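Putative Type I topoisomerase (PDB 3M4A) probably relaxes DNA as a type IB topoisomerase, breaking a single strand, allowing passage and rejoining it without ATP. Local coordinates at residues P282-R286 and G287-C291. Residues are numbered along the deposited sequence; the frame is centred on the assembly and turned at random.
Sequences PAVTR and GSYIC
Thr-285 O accepts two backbone bonds in the last part of helix 282-289, where the i to i+4 pattern widens into a pi-type turn. Tyr-289 N reaches it at 3.0 Å, well tilted from the carbonyl plane, while Ile-290 N lines up closely with the carbonyl bond, with Thr-285 O 3.1 Å away and the straighter N-H geometry (166°). The two bonds before it keep the i to i+4 spacing: Gly-287 N donates to Ala-283 O, and Ser-288 N to Val-284 O at 2.9 Å. Beyond the bifurcated carbonyl, water takes over. Two water molecules lie within hydrogen-bonding distance of both Arg-286 O and Ile-290 O, two carbonyl oxygens 3.9 Å apart that cannot bond to each other, and link the last turn to the departing chain.

This is a helix unwinding within the family's catalytic core, about 25 Å from the bound DNA, nearest atom to nearest atom. Helix 282-289 rests on helices 260-278 and 235-254, and the chain then passes through Cys-291, whose side chain caps a backbone N just past it, into helix 292-299.

The apolar contacts follow the same i to i+5 spacing. Val-284 and Tyr-289 lie alongside each other and point the same way; CG1 of Val-284, placed opposite the backbone N (chi1 169°), meets the ring in its plane at the edge, 3.8 Å from CE1 of Tyr-289. The side chain of Tyr-289 also touches Arg-239 and Thr-240 of helix 235-254. One residue on, Thr-285 and Ile-290 are set at a slant, methyl against methyl, with CG2 of Thr-285 3.8 Å from CD1 of Ile-290. With chi1 at -60°, Thr-285 splits its two branches: CG2 packs against Ile-290, whereas OG1 hydrogen-bonds back to the carbonyl of Thr-281, satisfying a hydroxyl on a buried residue.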
loop_
_atom_site.group_PDB
_atom_site.type_symbol
_atom_site.label_atom_id
_atom_site.label_comp_id
_atom_site.label_asym_id
_atom_site.label_seq_id
_atom_site.Cartn_x
_atom_site.Cartn_y
_atom_site.Cartn_z
ATOM N N PRO A 282 -7.541 -17.502 -8.541
ATOM C CA PRO A 282 -6.193 -17.612 -9.124
ATOM C C PRO A 282 -6.039 -16.915 -10.482
ATOM O O PRO A 282 -5.020 -16.275 -10.735
ATOM C CB PRO A 282 -5.993 -19.121 -9.252
ATOM C CG PRO A 282 -6.856 -19.691 -8.178
ATOM C CD PRO A 282 -8.058 -18.814 -8.113
ATOM N N ALA A 283 -7.040 -17.025 -11.348
ATOM C CA ALA A 283 -6.984 -16.370 -12.644
ATOM C C ALA A 283 -6.851 -14.842 -12.544
ATOM O O ALA A 283 -6.059 -14.228 -13.273
ATOM C CB ALA A 283 -8.217 -16.759 -13.502
ATOM N N VAL A 284 -7.624 -14.226 -11.649
ATOM C CA VAL A 284 -7.576 -12.779 -11.465
ATOM C C VAL A 284 -6.245 -12.377 -10.813
ATOM O O VAL A 284 -5.687 -11.327 -11.125
ATOM C CB VAL A 284 -8.769 -12.282 -10.632
ATOM C CG1 VAL A 284 -8.588 -10.828 -10.206
ATOM C CG2 VAL A 284 -10.061 -12.433 -11.440
ATOM N N THR A 285 -5.751 -13.223 -9.917
ATOM C CA THR A 285 -4.490 -12.945 -9.209
ATOM C C THR A 285 -3.314 -12.953 -10.191
ATOM O O THR A 285 -2.505 -12.016 -10.222
ATOM C CB THR A 285 -4.281 -13.952 -8.064
ATOM O OG1 THR A 285 -5.377 -13.856 -7.135
ATOM C CG2 THR A 285 -2.960 -13.709 -7.343
ATOM N N ARG A 286 -3.245 -13.997 -11.017
ATOM C CA ARG A 286 -2.186 -14.103 -12.028
ATOM C C ARG A 286 -2.320 -12.999 -13.075
ATOM O O ARG A 286 -1.321 -12.411 -13.499
ATOM C CB ARG A 286 -2.205 -15.488 -12.696
ATOM C CG ARG A 286 -0.908 -15.871 -13.453
ATOM C CD ARG A 286 -0.758 -17.387 -13.626
ATOM N NE ARG A 286 0.600 -17.761 -14.027
ATOM C CZ ARG A 286 1.144 -18.969 -13.874
ATOM N NH1 ARG A 286 0.468 -19.963 -13.301
ATOM N NH2 ARG A 286 2.386 -19.181 -14.292
ATOM N N GLY A 287 -3.549 -12.704 -13.483
ATOM C CA GLY A 287 -3.802 -11.716 -14.532
ATOM C C GLY A 287 -3.617 -10.250 -14.169
ATOM O O GLY A 287 -3.190 -9.457 -15.015
ATOM N N SER A 288 -3.939 -9.875 -12.929
ATOM C CA SER A 288 -4.016 -8.470 -12.530
ATOM C C SER A 288 -3.157 -8.056 -11.327
ATOM O O SER A 288 -2.943 -6.856 -11.122
ATOM C CB SER A 288 -5.465 -8.105 -12.210
ATOM O OG SER A 288 -6.281 -8.194 -13.367
ATOM N N TYR A 289 -2.687 -9.010 -10.525
ATOM C CA TYR A 289 -2.030 -8.644 -9.278
ATOM C C TYR A 289 -0.527 -8.946 -9.256
ATOM O O TYR A 289 0.260 -8.048 -8.961
ATOM C CB TYR A 289 -2.793 -9.222 -8.073
ATOM C CG TYR A 289 -4.112 -8.509 -7.846
ATOM C CD1 TYR A 289 -5.294 -8.968 -8.433
ATOM C CD2 TYR A 289 -4.169 -7.345 -7.091
ATOM C CE1 TYR A 289 -6.499 -8.296 -8.250
ATOM C CE2 TYR A 289 -5.372 -6.667 -6.898
ATOM C CZ TYR A 289 -6.529 -7.146 -7.478
ATOM O OH TYR A 289 -7.716 -6.460 -7.269
ATOM N N ILE A 290 -0.120 -10.165 -9.603
ATOM C CA ILE A 290 1.299 -10.534 -9.534
ATOM C C ILE A 290 2.008 -10.085 -10.811
ATOM O O ILE A 290 1.632 -10.501 -11.920
ATOM C CB ILE A 290 1.505 -12.059 -9.375
ATOM C CG1 ILE A 290 0.800 -12.607 -8.126
ATOM C CG2 ILE A 290 2.990 -12.395 -9.301
ATOM C CD1 ILE A 290 0.762 -14.114 -8.049
ATOM N N CYS A 291 3.034 -9.253 -10.667
ATOM C CA CYS A 291 3.825 -8.829 -11.827
ATOM C C CYS A 291 4.553 -10.044 -12.429
ATOM O O CYS A 291 5.271 -10.742 -11.737
ATOM C CB CYS A 291 4.811 -7.728 -11.429
ATOM S SG CYS A 291 5.865 -7.210 -12.786
HETATM O O HOH W 1 1.204 -12.802 -13.355
HETATM O O HOH W 2 -0.365 -9.707 -13.597
#